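Local coordinates for putative NADPH-dependent oxidoreductase (Desulfitobacterium hafniense DCB-2, PDB 3DB2), which probably catalyses an NADP(H)-dependent oxidation or reduction of a still unidentified substrate, as a two-domain member of the Gfo/Idh/MocA oxidoreductase family, at residues S27-L32 against E306-A311; N4-A9 against V67-I72; Y18-A23 against D301-E306; H92-K97 against K119-H124; C86-K91 against I113-V118. All blocks are in the same frame, centred on the assembly; numbering follows the deposited sequence.

Interaction 1: residues S27-L32 against E306-A311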
# COMPACT_ATOMS: atom_id res chain seq x y z
N SER C 27 -4.36 -12.45 35.59
CA SER C 27 -5.29 -11.46 36.10
C SER C 27 -5.92 -11.81 37.46
O SER C 27 -6.44 -12.92 37.63
CB SER C 27 -6.44 -11.26 35.11
OG SER C 27 -7.21 -10.13 35.46
N GLU C 28 -5.90 -10.84 38.34
CA GLU C 28 -6.61 -10.82 39.62
C GLU C 28 -8.11 -10.68 39.44
O GLU C 28 -8.90 -10.85 40.38
CB GLU C 28 -6.09 -9.65 40.46
CG GLU C 28 -4.60 -9.74 40.75
CD GLU C 28 -4.23 -11.02 41.47
OE1 GLU C 28 -4.41 -12.12 40.90
OE2 GLU C 28 -3.76 -10.93 42.63
N LYS C 29 -8.55 -10.35 38.23
CA LYS C 29 -9.96 -10.14 37.94
C LYS C 29 -10.65 -11.42 37.49
O LYS C 29 -11.88 -11.44 37.41
CB LYS C 29 -10.11 -9.03 36.87
CG LYS C 29 -9.59 -7.70 37.42
CD LYS C 29 -9.47 -6.61 36.39
CE LYS C 29 -10.00 -5.27 36.87
NZ LYS C 29 -10.07 -4.29 35.74
N LEU C 30 -9.87 -12.47 37.22
CA LEU C 30 -10.35 -13.69 36.63
C LEU C 30 -9.93 -14.91 37.46
O LEU C 30 -8.88 -14.86 38.08
CB LEU C 30 -9.77 -13.88 35.22
CG LEU C 30 -9.89 -12.72 34.25
CD1 LEU C 30 -9.09 -12.92 32.98
CD2 LEU C 30 -11.36 -12.51 33.87
N LYS C 31 -10.76 -15.94 37.40
CA LYS C 31 -10.52 -17.26 37.97
C LYS C 31 -10.92 -18.34 36.97
O LYS C 31 -12.09 -18.50 36.64
CB LYS C 31 -11.30 -17.44 39.27
CG LYS C 31 -11.47 -18.85 39.77
CD LYS C 31 -12.83 -19.12 40.39
N LEU C 32 -9.95 -19.07 36.43
CA LEU C 32 -10.27 -20.21 35.58
C LEU C 32 -10.79 -21.37 36.43
O LEU C 32 -10.02 -21.92 37.22
CB LEU C 32 -9.07 -20.62 34.77
CG LEU C 32 -9.06 -21.66 33.66
CD1 LEU C 32 -10.24 -21.66 32.72
CD2 LEU C 32 -7.80 -21.46 32.80
N GLU C 306 -8.04 -7.68 27.04
CA GLU C 306 -9.32 -7.87 26.34
C GLU C 306 -10.27 -8.79 27.10
O GLU C 306 -11.47 -8.54 27.13
CB GLU C 306 -9.09 -8.33 24.91
CG GLU C 306 -8.86 -9.78 24.60
CD GLU C 306 -8.69 -10.08 23.12
OE1 GLU C 306 -9.32 -9.44 22.26
OE2 GLU C 306 -7.91 -11.00 22.78
N VAL C 307 -9.73 -9.83 27.74
CA VAL C 307 -10.54 -10.70 28.60
C VAL C 307 -10.98 -9.97 29.86
O VAL C 307 -12.13 -10.05 30.31
CB VAL C 307 -9.77 -12.00 28.92
CG1 VAL C 307 -10.63 -12.97 29.72
CG2 VAL C 307 -9.28 -12.66 27.62
N GLU C 308 -10.08 -9.19 30.47
CA GLU C 308 -10.36 -8.39 31.64
C GLU C 308 -11.48 -7.36 31.44
O GLU C 308 -12.22 -7.04 32.38
CB GLU C 308 -9.12 -7.62 32.13
CG GLU C 308 -8.15 -8.53 32.90
CD GLU C 308 -6.89 -7.79 33.30
OE1 GLU C 308 -6.59 -6.70 32.74
OE2 GLU C 308 -6.18 -8.28 34.19
N GLU C 309 -11.60 -6.85 30.21
CA GLU C 309 -12.64 -5.88 29.89
C GLU C 309 -14.01 -6.55 30.04
O GLU C 309 -15.01 -5.96 30.45
CB GLU C 309 -12.48 -5.39 28.46
CG GLU C 309 -13.71 -4.77 27.83
CD GLU C 309 -13.37 -3.90 26.62
OE1 GLU C 309 -12.65 -2.89 26.77
OE2 GLU C 309 -13.82 -4.26 25.52
N VAL C 310 -14.09 -7.83 29.67
CA VAL C 310 -15.41 -8.47 29.77
C VAL C 310 -15.79 -8.58 31.26
O VAL C 310 -16.92 -8.30 31.64
CB VAL C 310 -15.47 -9.83 29.08
CG1 VAL C 310 -16.89 -10.41 29.14
CG2 VAL C 310 -15.04 -9.72 27.63
N ALA C 311 -14.83 -8.99 32.08
CA ALA C 311 -14.97 -9.10 33.51
C ALA C 311 -15.35 -7.74 34.12
O ALA C 311 -16.23 -7.71 34.97
CB ALA C 311 -13.71 -9.57 34.20
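The start of strand 30-36 in the Rossmann sheet, with the turn that leads into it, meets helix 302-316 here, a helix from late in the chain that packs on the nucleotide-binding fold. Over the short segments the strand and helix axes cross at 105° and come within 10.3 Å. Glu308 reaches out from the helix with its chain extended beyond CG, and its carboxylate end meets Ser27 tip to tip. Ser27 OG stands anti to its backbone N (chi1 -169°), which aims the hydroxyl at the helix. It donates to OE2 of Glu308 on the anti lone pair, the side away from the other oxygen. Arg304 forms a salt bridge with the same OE2, so this oxygen has two partners. Lys29 crosses the Glu308 side chain at about a right angle, and its CD lies 4.2 Å from Glu308 CD. The ammonium group passes on to a salt bridge with Asp312. Next to these polar groups, Leu30 spreads its two methyls over the helix. CD1 meets Val307 CG1 at 3.6 Å, the two side chains crossing at about a right angle. CD2 lies 3.8 Å from Ala311 CB. Ser27 begins a type I turn to Leu30 and an ST turn: its OG accepts from Lys29 N at 3.1 Å. The bond from Ser27 OG to Glu308 OE2 is very short, at 2.5 Å.

Interaction 2: residues N4-A9 against V67-I72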
# COMPACT_ATOMS: atom_id res chain seq x y z
N ASN C 4 -14.70 -9.30 43.35
CA ASN C 4 -14.67 -10.76 43.25
C ASN C 4 -14.17 -11.13 41.86
O ASN C 4 -14.73 -10.58 40.91
CB ASN C 4 -16.07 -11.30 43.51
CG ASN C 4 -16.16 -12.75 43.92
OD1 ASN C 4 -16.10 -13.65 43.07
ND2 ASN C 4 -16.30 -12.98 45.22
N PRO C 5 -13.16 -11.96 41.71
CA PRO C 5 -12.75 -12.40 40.37
C PRO C 5 -13.87 -13.10 39.61
O PRO C 5 -14.67 -13.82 40.21
CB PRO C 5 -11.63 -13.41 40.63
CG PRO C 5 -11.09 -12.95 41.95
CD PRO C 5 -12.29 -12.53 42.75
N VAL C 6 -13.92 -12.86 38.31
CA VAL C 6 -15.00 -13.41 37.48
C VAL C 6 -14.59 -14.83 37.14
O VAL C 6 -13.44 -15.01 36.74
CB VAL C 6 -15.26 -12.61 36.18
CG1 VAL C 6 -16.08 -13.42 35.18
CG2 VAL C 6 -15.98 -11.30 36.45
N GLY C 7 -15.51 -15.77 37.28
CA GLY C 7 -15.26 -17.17 36.96
C GLY C 7 -15.38 -17.47 35.48
O GLY C 7 -16.41 -17.21 34.86
N VAL C 8 -14.33 -18.06 34.91
CA VAL C 8 -14.32 -18.28 33.46
C VAL C 8 -14.10 -19.74 33.13
O VAL C 8 -13.51 -20.48 33.93
CB VAL C 8 -13.26 -17.38 32.78
CG1 VAL C 8 -13.55 -15.92 33.14
CG2 VAL C 8 -11.84 -17.72 33.16
N ALA C 9 -14.60 -20.15 31.98
CA ALA C 9 -14.39 -21.50 31.45
C ALA C 9 -13.81 -21.39 30.04
O ALA C 9 -14.31 -20.56 29.29
CB ALA C 9 -15.63 -22.36 31.35
N VAL C 67 -19.20 -20.46 36.85
CA VAL C 67 -18.76 -20.06 35.50
C VAL C 67 -19.64 -18.89 35.06
O VAL C 67 -20.82 -19.10 34.79
CB VAL C 67 -18.81 -21.21 34.49
CG1 VAL C 67 -18.72 -20.69 33.06
CG2 VAL C 67 -17.66 -22.15 34.79
N GLU C 68 -19.05 -17.69 35.02
CA GLU C 68 -19.79 -16.49 34.66
C GLU C 68 -19.58 -16.14 33.17
O GLU C 68 -20.47 -15.54 32.56
CB GLU C 68 -19.41 -15.31 35.54
CG GLU C 68 -19.44 -15.61 37.03
CD GLU C 68 -19.12 -14.40 37.87
OE1 GLU C 68 -19.92 -13.44 37.82
OE2 GLU C 68 -18.09 -14.41 38.58
N MSE C 69 -18.40 -16.48 32.67
CA MSE C 69 -18.00 -16.11 31.32
C MSE C 69 -17.32 -17.32 30.66
O MSE C 69 -16.53 -18.02 31.31
CB MSE C 69 -16.93 -15.01 31.35
CG MSE C 69 -16.49 -14.56 29.95
SE MSE C 69 -14.72 -13.72 29.93
CE MSE C 69 -14.78 -12.79 31.61
N VAL C 70 -17.59 -17.53 29.39
CA VAL C 70 -16.85 -18.53 28.62
C VAL C 70 -15.88 -17.84 27.65
O VAL C 70 -16.14 -16.77 27.12
CB VAL C 70 -17.77 -19.47 27.83
CG1 VAL C 70 -18.64 -20.30 28.78
CG2 VAL C 70 -18.67 -18.70 26.87
N ILE C 71 -14.77 -18.53 27.43
CA ILE C 71 -13.69 -18.07 26.54
C ILE C 71 -13.59 -19.08 25.41
O ILE C 71 -13.05 -20.18 25.57
CB ILE C 71 -12.41 -17.90 27.36
CG1 ILE C 71 -12.58 -16.81 28.45
CG2 ILE C 71 -11.21 -17.62 26.46
CD1 ILE C 71 -11.46 -16.76 29.44
N ILE C 72 -14.17 -18.74 24.26
CA ILE C 72 -14.42 -19.64 23.14
C ILE C 72 -13.33 -19.52 22.09
O ILE C 72 -13.21 -18.50 21.41
CB ILE C 72 -15.80 -19.36 22.50
CG1 ILE C 72 -16.91 -19.53 23.54
CG2 ILE C 72 -16.08 -20.18 21.25
CD1 ILE C 72 -18.27 -19.05 23.08
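Four backbone hydrogen bonds join the two segments. Gly7 O accepts twice: from Glu68 N at 2.7 Å, above the carbonyl plane, and from Met69 N at 3.0 Å, nearly along the C=O axis. Ala9 N donates to Met69 O, and Ile71 N to Ala9 O at 2.8 Å. Two CA-H...O contacts, Val8 to Met69 O and Val70 to Ala9 O, add to the pairing.

One side-chain bond joins in. Glu68 is extended beyond CG, and its OE2 takes the N-H of Gly7 at 3.2 Å, from above the carboxylate plane. Arg315 of helix 302-316 forms a salt bridge with the same oxygen.

Apolar contacts fall on both faces. On the face of Val8 and Met69, the selenomethionine Met69 bends at chi3 (-36°). Its CE lies 3.7 Å from Val8 CG1 and also touches Val6 CG1. Ile71 CD1 packs on Val8 CB at 3.8 Å. On the face of Ala9 and Val70, Ala9 CB rests against both methyls of Val67, with CG1 at 3.9 Å.

Val8 pairs with Met69 and Ala9 with Val70. The strands are parallel neighbours at the centre of the sheet, in the 3-2-1-4-5-6 order of a Rossmann fold.

Interaction 3: residues Y18-A23 against D301-E306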
# COMPACT_ATOMS: atom_id res chain seq x y z
N TYR C 18 -4.25 -22.02 24.93
CA TYR C 18 -3.14 -21.93 25.87
C TYR C 18 -2.45 -20.56 25.82
O TYR C 18 -2.01 -19.98 26.80
CB TYR C 18 -2.13 -23.03 25.52
CG TYR C 18 -2.57 -24.45 25.83
CD1 TYR C 18 -3.50 -25.14 25.08
CD2 TYR C 18 -2.02 -25.10 26.93
CE1 TYR C 18 -3.89 -26.43 25.40
CE2 TYR C 18 -2.39 -26.38 27.26
CZ TYR C 18 -3.32 -27.05 26.49
OH TYR C 18 -3.65 -28.34 26.87
N VAL C 19 -2.28 -20.03 24.62
CA VAL C 19 -1.74 -18.66 24.51
C VAL C 19 -2.65 -17.71 25.29
O VAL C 19 -2.09 -16.88 26.01
CB VAL C 19 -1.61 -18.23 23.06
CG1 VAL C 19 -1.25 -16.76 22.87
CG2 VAL C 19 -0.54 -19.10 22.41
N MSE C 20 -3.97 -17.88 25.13
CA MSE C 20 -4.89 -16.99 25.85
C MSE C 20 -4.71 -17.16 27.35
O MSE C 20 -4.51 -16.17 28.05
CB MSE C 20 -6.34 -17.22 25.43
CG MSE C 20 -6.77 -16.70 24.06
SE MSE C 20 -6.32 -14.81 23.73
CE MSE C 20 -7.51 -14.05 25.06
N ALA C 21 -4.76 -18.41 27.84
CA ALA C 21 -4.69 -18.64 29.28
C ALA C 21 -3.35 -18.21 29.87
O ALA C 21 -3.28 -17.72 31.00
CB ALA C 21 -4.97 -20.11 29.57
N ASP C 22 -2.27 -18.38 29.14
CA ASP C 22 -0.97 -17.89 29.58
C ASP C 22 -1.06 -16.41 29.92
O ASP C 22 -0.48 -15.87 30.86
CB ASP C 22 0.06 -18.14 28.49
CG ASP C 22 0.55 -19.58 28.48
OD1 ASP C 22 0.12 -20.36 29.35
OD2 ASP C 22 1.35 -19.91 27.58
N ALA C 23 -1.85 -15.66 29.16
CA ALA C 23 -2.01 -14.24 29.52
C ALA C 23 -3.08 -14.01 30.57
O ALA C 23 -2.82 -13.32 31.57
CB ALA C 23 -2.31 -13.50 28.22
N ASP C 301 -0.73 -5.33 27.56
CA ASP C 301 -0.92 -6.77 27.46
C ASP C 301 -2.25 -7.02 26.73
O ASP C 301 -3.30 -7.20 27.35
CB ASP C 301 -0.92 -7.46 28.82
CG ASP C 301 -0.83 -8.98 28.69
OD1 ASP C 301 -1.32 -9.49 27.66
OD2 ASP C 301 -0.26 -9.67 29.57
N HIS C 302 -2.17 -7.00 25.41
CA HIS C 302 -3.36 -6.98 24.54
C HIS C 302 -4.28 -8.15 24.79
O HIS C 302 -5.51 -8.01 24.75
CB HIS C 302 -2.89 -6.88 23.10
CG HIS C 302 -2.08 -7.97 22.49
ND1 HIS C 302 -2.61 -8.95 21.66
CD2 HIS C 302 -0.76 -8.25 22.58
CE1 HIS C 302 -1.65 -9.76 21.27
NE2 HIS C 302 -0.50 -9.36 21.82
N LEU C 303 -3.72 -9.33 25.08
CA LEU C 303 -4.61 -10.50 25.23
C LEU C 303 -5.22 -10.50 26.61
O LEU C 303 -6.40 -10.79 26.84
CB LEU C 303 -3.82 -11.79 24.97
CG LEU C 303 -3.15 -11.93 23.61
CD1 LEU C 303 -2.45 -13.28 23.51
CD2 LEU C 303 -4.18 -11.76 22.50
N ARG C 304 -4.44 -10.13 27.63
CA ARG C 304 -4.95 -10.05 28.99
C ARG C 304 -6.03 -8.99 29.15
O ARG C 304 -7.09 -9.25 29.72
CB ARG C 304 -3.81 -9.74 29.96
CG ARG C 304 -4.26 -9.49 31.38
CD ARG C 304 -3.05 -9.42 32.31
NE ARG C 304 -3.44 -9.01 33.66
CZ ARG C 304 -2.60 -8.81 34.67
NH1 ARG C 304 -1.30 -8.95 34.55
NH2 ARG C 304 -3.08 -8.44 35.85
N VAL C 305 -5.76 -7.78 28.65
CA VAL C 305 -6.71 -6.70 28.86
C VAL C 305 -8.03 -6.96 28.14
O VAL C 305 -9.06 -6.48 28.64
CB VAL C 305 -6.19 -5.31 28.47
CG1 VAL C 305 -4.99 -4.95 29.31
CG2 VAL C 305 -5.88 -5.24 26.97
N GLU C 306 -8.04 -7.68 27.04
CA GLU C 306 -9.32 -7.87 26.34
C GLU C 306 -10.27 -8.79 27.10
O GLU C 306 -11.47 -8.54 27.13
CB GLU C 306 -9.09 -8.33 24.91
CG GLU C 306 -8.86 -9.78 24.60
CD GLU C 306 -8.69 -10.08 23.12
OE1 GLU C 306 -9.32 -9.44 22.26
OE2 GLU C 306 -7.91 -11.00 22.78
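Asp301 OD1 is gripped by two hydrogen bonds. The first comes from Arg304 N, 3.2 Å long with an N-H...O angle of 164°, from well above the carboxylate plane. The second joins it to the hydroxyl of Ser264. Asp301 is the N-cap of helix 302-316, and its capping bond fixes the carboxylate over the first turn.

Across the segments the contact is apolar. Leu303 points at helix 15-24 and sits among three of its residues. Its CD1 meets Val19 CG1 at 3.7 Å, and its CB lies 4.0 Å from Ala23 CB. The selenomethionine Met20 crosses Leu303 at about a right angle, with SE 3.9 Å from CD2. Helix 15-24 follows the first strand of the Rossmann fold, and its start overlaps a GxGxxA pattern consistent with dinucleotide binding. The axes of the two short helical segments come within 8.7 Å and cross at -77°.

Bends at chi2 (-51°) and chi3 carry Met20 CE round to Glu306, 3.8 Å from its OE2. That oxygen is hydrogen-bonded to Tyr94. Arg304 runs extended past the carbonyl of Ala23, its CD 4.0 Å from Ala23 O, and its NE forms a salt bridge with Glu308.

Interaction 4: residues H92-K97 against K119-H124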
# COMPACT_ATOMS: atom_id res chain seq x y z
N HIS C 92 -21.88 -15.04 29.92
CA HIS C 92 -21.24 -13.95 29.18
C HIS C 92 -20.19 -14.53 28.25
O HIS C 92 -19.59 -15.58 28.49
CB HIS C 92 -20.70 -12.92 30.16
CG HIS C 92 -21.77 -12.45 31.11
ND1 HIS C 92 -21.68 -12.50 32.48
CD2 HIS C 92 -23.00 -11.95 30.91
CE1 HIS C 92 -22.78 -12.03 33.05
NE2 HIS C 92 -23.63 -11.66 32.09
N ILE C 93 -19.93 -13.86 27.10
CA ILE C 93 -19.23 -14.48 26.01
C ILE C 93 -17.96 -13.71 25.64
O ILE C 93 -18.03 -12.52 25.33
CB ILE C 93 -20.11 -14.53 24.74
CG1 ILE C 93 -21.46 -15.25 24.88
CG2 ILE C 93 -19.30 -15.10 23.59
CD1 ILE C 93 -21.33 -16.74 25.13
N TYR C 94 -16.84 -14.41 25.66
CA TYR C 94 -15.63 -14.03 24.93
C TYR C 94 -15.52 -15.05 23.78
O TYR C 94 -15.52 -16.27 23.98
CB TYR C 94 -14.39 -13.90 25.82
CG TYR C 94 -13.16 -13.57 24.99
CD1 TYR C 94 -12.37 -14.56 24.42
CD2 TYR C 94 -12.80 -12.25 24.77
CE1 TYR C 94 -11.27 -14.30 23.66
CE2 TYR C 94 -11.68 -11.95 24.00
CZ TYR C 94 -10.93 -12.98 23.47
OH TYR C 94 -9.82 -12.73 22.70
N VAL C 95 -15.38 -14.54 22.56
CA VAL C 95 -15.09 -15.38 21.41
C VAL C 95 -13.91 -14.77 20.63
O VAL C 95 -13.74 -13.55 20.50
CB VAL C 95 -16.30 -15.65 20.51
CG1 VAL C 95 -16.80 -14.43 19.78
CG2 VAL C 95 -15.99 -16.76 19.49
N GLU C 96 -13.04 -15.65 20.14
CA GLU C 96 -11.89 -15.21 19.37
C GLU C 96 -12.39 -14.66 18.04
O GLU C 96 -13.47 -14.96 17.54
CB GLU C 96 -10.90 -16.30 19.02
CG GLU C 96 -9.63 -16.22 19.85
CD GLU C 96 -8.96 -14.87 19.71
OE1 GLU C 96 -9.18 -14.11 18.75
OE2 GLU C 96 -8.17 -14.59 20.64
N LYS C 97 -11.54 -13.83 17.43
CA LYS C 97 -11.84 -13.24 16.17
C LYS C 97 -11.88 -14.21 14.95
O LYS C 97 -11.08 -15.19 15.16
CB LYS C 97 -10.93 -12.11 15.71
CG LYS C 97 -9.49 -12.22 16.09
CD LYS C 97 -8.76 -13.45 15.59
CE LYS C 97 -8.53 -13.36 14.08
NZ LYS C 97 -7.21 -14.01 13.79
N LYS C 119 -23.22 -9.96 28.05
CA LYS C 119 -22.03 -9.30 27.62
C LYS C 119 -21.34 -10.19 26.56
O LYS C 119 -21.30 -11.42 26.63
CB LYS C 119 -21.04 -9.04 28.74
CG LYS C 119 -21.63 -8.23 29.89
CD LYS C 119 -22.65 -7.21 29.42
CE LYS C 119 -22.90 -6.21 30.55
NZ LYS C 119 -23.52 -4.95 30.02
N PHE C 120 -20.80 -9.51 25.57
CA PHE C 120 -20.15 -10.15 24.43
C PHE C 120 -18.93 -9.34 24.02
O PHE C 120 -19.13 -8.13 23.83
CB PHE C 120 -21.15 -10.28 23.30
CG PHE C 120 -20.54 -10.79 22.00
CD1 PHE C 120 -20.47 -12.16 21.80
CD2 PHE C 120 -20.05 -9.94 21.02
CE1 PHE C 120 -19.89 -12.64 20.65
CE2 PHE C 120 -19.47 -10.42 19.87
CZ PHE C 120 -19.40 -11.78 19.69
N LEU C 121 -17.81 -10.01 23.83
CA LEU C 121 -16.63 -9.44 23.16
C LEU C 121 -16.16 -10.44 22.11
O LEU C 121 -15.98 -11.64 22.35
CB LEU C 121 -15.55 -9.03 24.14
CG LEU C 121 -14.26 -8.40 23.60
CD1 LEU C 121 -14.53 -7.05 22.97
CD2 LEU C 121 -13.21 -8.24 24.70
N CYS C 122 -15.93 -9.95 20.89
CA CYS C 122 -15.23 -10.73 19.86
C CYS C 122 -13.80 -10.19 19.82
O CYS C 122 -13.58 -9.05 19.43
CB CYS C 122 -15.92 -10.64 18.51
SG CYS C 122 -15.05 -11.59 17.25
N GLY C 123 -12.80 -10.92 20.26
CA GLY C 123 -11.48 -10.49 20.51
C GLY C 123 -10.62 -10.23 19.30
O GLY C 123 -9.93 -11.11 18.83
N HIS C 124 -10.61 -8.98 18.84
CA HIS C 124 -9.62 -8.39 17.94
C HIS C 124 -8.64 -7.57 18.79
O HIS C 124 -8.93 -6.42 19.11
CB HIS C 124 -10.28 -7.49 16.91
CG HIS C 124 -11.46 -8.07 16.21
ND1 HIS C 124 -12.65 -8.38 16.80
CD2 HIS C 124 -11.60 -8.39 14.91
CE1 HIS C 124 -13.48 -8.86 15.91
NE2 HIS C 124 -12.86 -8.88 14.75
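The His124 imidazole carries Lys97 CB over one face, 3.9 Å from the ring centroid and 11° off the normal, a CH-pi contact. In its own plane, ND1 donates to Cys122 O, which fixes the turn of the ring. Tyr94 has Leu121 CD2 at its ring edge, 4.0 Å from CD2 of the tyrosine. The two side chains lie side by side, both CG atoms anti to the backbone N. Gly123, with no side chain, lets Tyr94 OH, which is hydrogen-bonded to Glu306, come within 3.5 Å of its CA. Phe120 meets two branched residues obliquely: Ile93 CG2 lies 3.6 Å from CD1, and Val95 CG1 3.7 Å from CE1.

The two strands are joined by helix 103-116 in a beta-alpha-beta unit of the Rossmann fold, and strand 120-123 is the last of the parallel sheet. Ile93 pairs with Phe120, Tyr94 with Leu121, Val95 with Cys122 and Glu96 with Gly123. Four good backbone bonds link the strands; a fifth, Lys97 N to Gly123 O, is weak. Ile93 N donates to Lys119 O, Leu121 N to Ile93 O, and Gly123 N to Val95 O. The straightest is Val95 N to Leu121 O, 3.0 Å at 170°.

Beyond the last pair, Glu96 OE1 accepts from Lys97 N at 2.7 Å, while its OE2 is bonded to Trp16. Lys97 CG folds back to 3.0 Å from Gly123 O.

Interaction 5: residues C86-K91 against I113-V118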
# COMPACT_ATOMS: atom_id res chain seq x y z
N CYS C 86 -24.03 -21.36 25.01
CA CYS C 86 -23.57 -20.72 26.26
C CYS C 86 -24.43 -19.53 26.64
O CYS C 86 -24.81 -19.35 27.78
CB CYS C 86 -22.11 -20.29 26.13
SG CYS C 86 -20.99 -21.66 25.83
N ALA C 87 -24.76 -18.67 25.66
CA ALA C 87 -25.56 -17.50 25.98
C ALA C 87 -26.94 -17.89 26.48
O ALA C 87 -27.51 -17.23 27.37
CB ALA C 87 -25.64 -16.60 24.74
N ARG C 88 -27.51 -18.96 25.94
CA ARG C 88 -28.85 -19.35 26.42
C ARG C 88 -28.79 -19.93 27.83
O ARG C 88 -29.86 -20.00 28.47
CB ARG C 88 -29.50 -20.33 25.45
CG ARG C 88 -29.55 -19.83 24.03
CD ARG C 88 -30.12 -20.86 23.07
NE ARG C 88 -30.65 -20.14 21.90
CZ ARG C 88 -30.72 -20.56 20.65
NH1 ARG C 88 -30.30 -21.78 20.33
NH2 ARG C 88 -31.23 -19.75 19.73
N SER C 89 -27.62 -20.33 28.31
CA SER C 89 -27.47 -20.69 29.71
C SER C 89 -27.01 -19.52 30.57
O SER C 89 -26.63 -19.68 31.74
CB SER C 89 -26.46 -21.83 29.93
OG SER C 89 -27.09 -23.08 29.66
N GLY C 90 -27.04 -18.32 30.02
CA GLY C 90 -26.78 -17.12 30.80
C GLY C 90 -25.31 -16.78 30.93
O GLY C 90 -24.94 -15.89 31.68
N LYS C 91 -24.43 -17.48 30.20
CA LYS C 91 -23.01 -17.12 30.30
C LYS C 91 -22.64 -15.96 29.37
O LYS C 91 -23.05 -15.95 28.23
CB LYS C 91 -22.13 -18.33 29.98
CG LYS C 91 -22.52 -19.64 30.68
CD LYS C 91 -22.72 -19.46 32.18
CE LYS C 91 -22.76 -20.85 32.85
NZ LYS C 91 -22.91 -20.67 34.33
N ILE C 113 -27.26 -12.78 21.32
CA ILE C 113 -26.78 -11.82 22.31
C ILE C 113 -27.86 -10.76 22.58
O ILE C 113 -28.12 -10.41 23.73
CB ILE C 113 -25.48 -11.13 21.87
CG1 ILE C 113 -24.32 -12.10 21.64
CG2 ILE C 113 -25.02 -10.02 22.82
CD1 ILE C 113 -23.97 -13.07 22.73
N LYS C 114 -28.52 -10.29 21.52
CA LYS C 114 -29.66 -9.39 21.74
C LYS C 114 -30.69 -10.06 22.64
O LYS C 114 -31.01 -9.52 23.71
CB LYS C 114 -30.24 -8.98 20.38
CG LYS C 114 -29.39 -7.97 19.62
CD LYS C 114 -29.86 -7.62 18.22
CE LYS C 114 -30.10 -8.81 17.33
NZ LYS C 114 -30.55 -8.48 15.94
N GLU C 115 -31.17 -11.22 22.22
CA GLU C 115 -32.13 -12.03 22.95
C GLU C 115 -31.76 -12.18 24.43
O GLU C 115 -32.51 -11.79 25.34
CB GLU C 115 -32.25 -13.45 22.40
CG GLU C 115 -33.30 -13.66 21.34
CD GLU C 115 -32.93 -14.70 20.31
OE1 GLU C 115 -32.13 -15.61 20.61
OE2 GLU C 115 -33.46 -14.62 19.16
N THR C 116 -30.60 -12.76 24.68
CA THR C 116 -30.22 -13.12 26.05
C THR C 116 -29.71 -11.96 26.87
O THR C 116 -29.81 -11.96 28.11
CB THR C 116 -29.20 -14.26 25.97
OG1 THR C 116 -28.06 -13.82 25.26
CG2 THR C 116 -29.75 -15.42 25.12
N GLY C 117 -29.16 -10.92 26.26
CA GLY C 117 -28.64 -9.78 27.00
C GLY C 117 -27.35 -10.00 27.73
O GLY C 117 -26.94 -9.19 28.58
N VAL C 118 -26.62 -11.09 27.47
CA VAL C 118 -25.28 -11.27 28.04
C VAL C 118 -24.28 -10.33 27.38
O VAL C 118 -24.48 -9.87 26.27
CB VAL C 118 -24.87 -12.75 27.90
CG1 VAL C 118 -25.88 -13.62 28.62
CG2 VAL C 118 -24.77 -13.19 26.46
O HOH W 1 -32.04 -17.34 22.30
O HOH W 2 -31.76 -17.32 18.85
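A Schellman motif ends helix 79-88 here, beside the C-terminal turn of helix 103-116. Lys91 N bonds to Cys86 O at 3.1 Å, and Gly90 N to Ala87 O at 2.9 Å. Gly90, with positive phi, is the C-prime residue. Gly117 likewise has positive phi and leads the backbone out of helix 103-116.

Ala87 is the centre of the apolar contact. Its CB points at the other helix end and meets Val118 CG2 at 3.9 Å, with Ile113 CD1 slightly farther off. Thr116 CG2 lies 3.7 Å from Ala87 O, and its OG1, between the backbone N and the carbonyl carbon (chi1 61°), lies against Ala87 CB while bonded to Val112 O.

The two helices come before and after strand 92-96 in the Rossmann fold, and here their C-terminal ends meet. Lys91 and Val118 each lie just before the next strand, and Val118 CG1 packs 3.7 Å from Lys91 O. This buried carbonyl oxygen has no polar partner in the model. Val67 O and Arg64 O hold Lys91 NZ.

On the solvent-exposed side, Arg88 and Glu115 are joined through water. Arg88 NH2 and Glu115 OE1 stand 4.3 Å apart, too far for a direct salt bridge. One water, in the guanidinium plane, takes the N-H of Arg88 NE and donates to Glu115 OE1 at 2.4 Å. A second also donates to Glu115 OE1 and accepts weakly from Arg88 NH2.

Overall arrangement
Interactions 2 and 4 are buried strand pairings of one parallel sheet, and strands 69-72 and 92-96 are neighbours in it. Backbone bonds dominate both. Interactions 1 and 3 bring helix 302-316 onto this fold, the first, buried, at strand 30-36 and the second, partly buried, at helix 15-24. They share Glu306, which also reaches Tyr94 of interaction 4, and both rely on side-chain packing. Only interaction 1 of these two has a hydrogen bond across its segments. Interaction 5 lies at the solvent-facing helix ends and uses waters. It adjoins interaction 4 through Ile113 and Phe120, and Lys91 bonds back to Val67 of interaction 2. Its centre is about 23 Å from that of interaction 3.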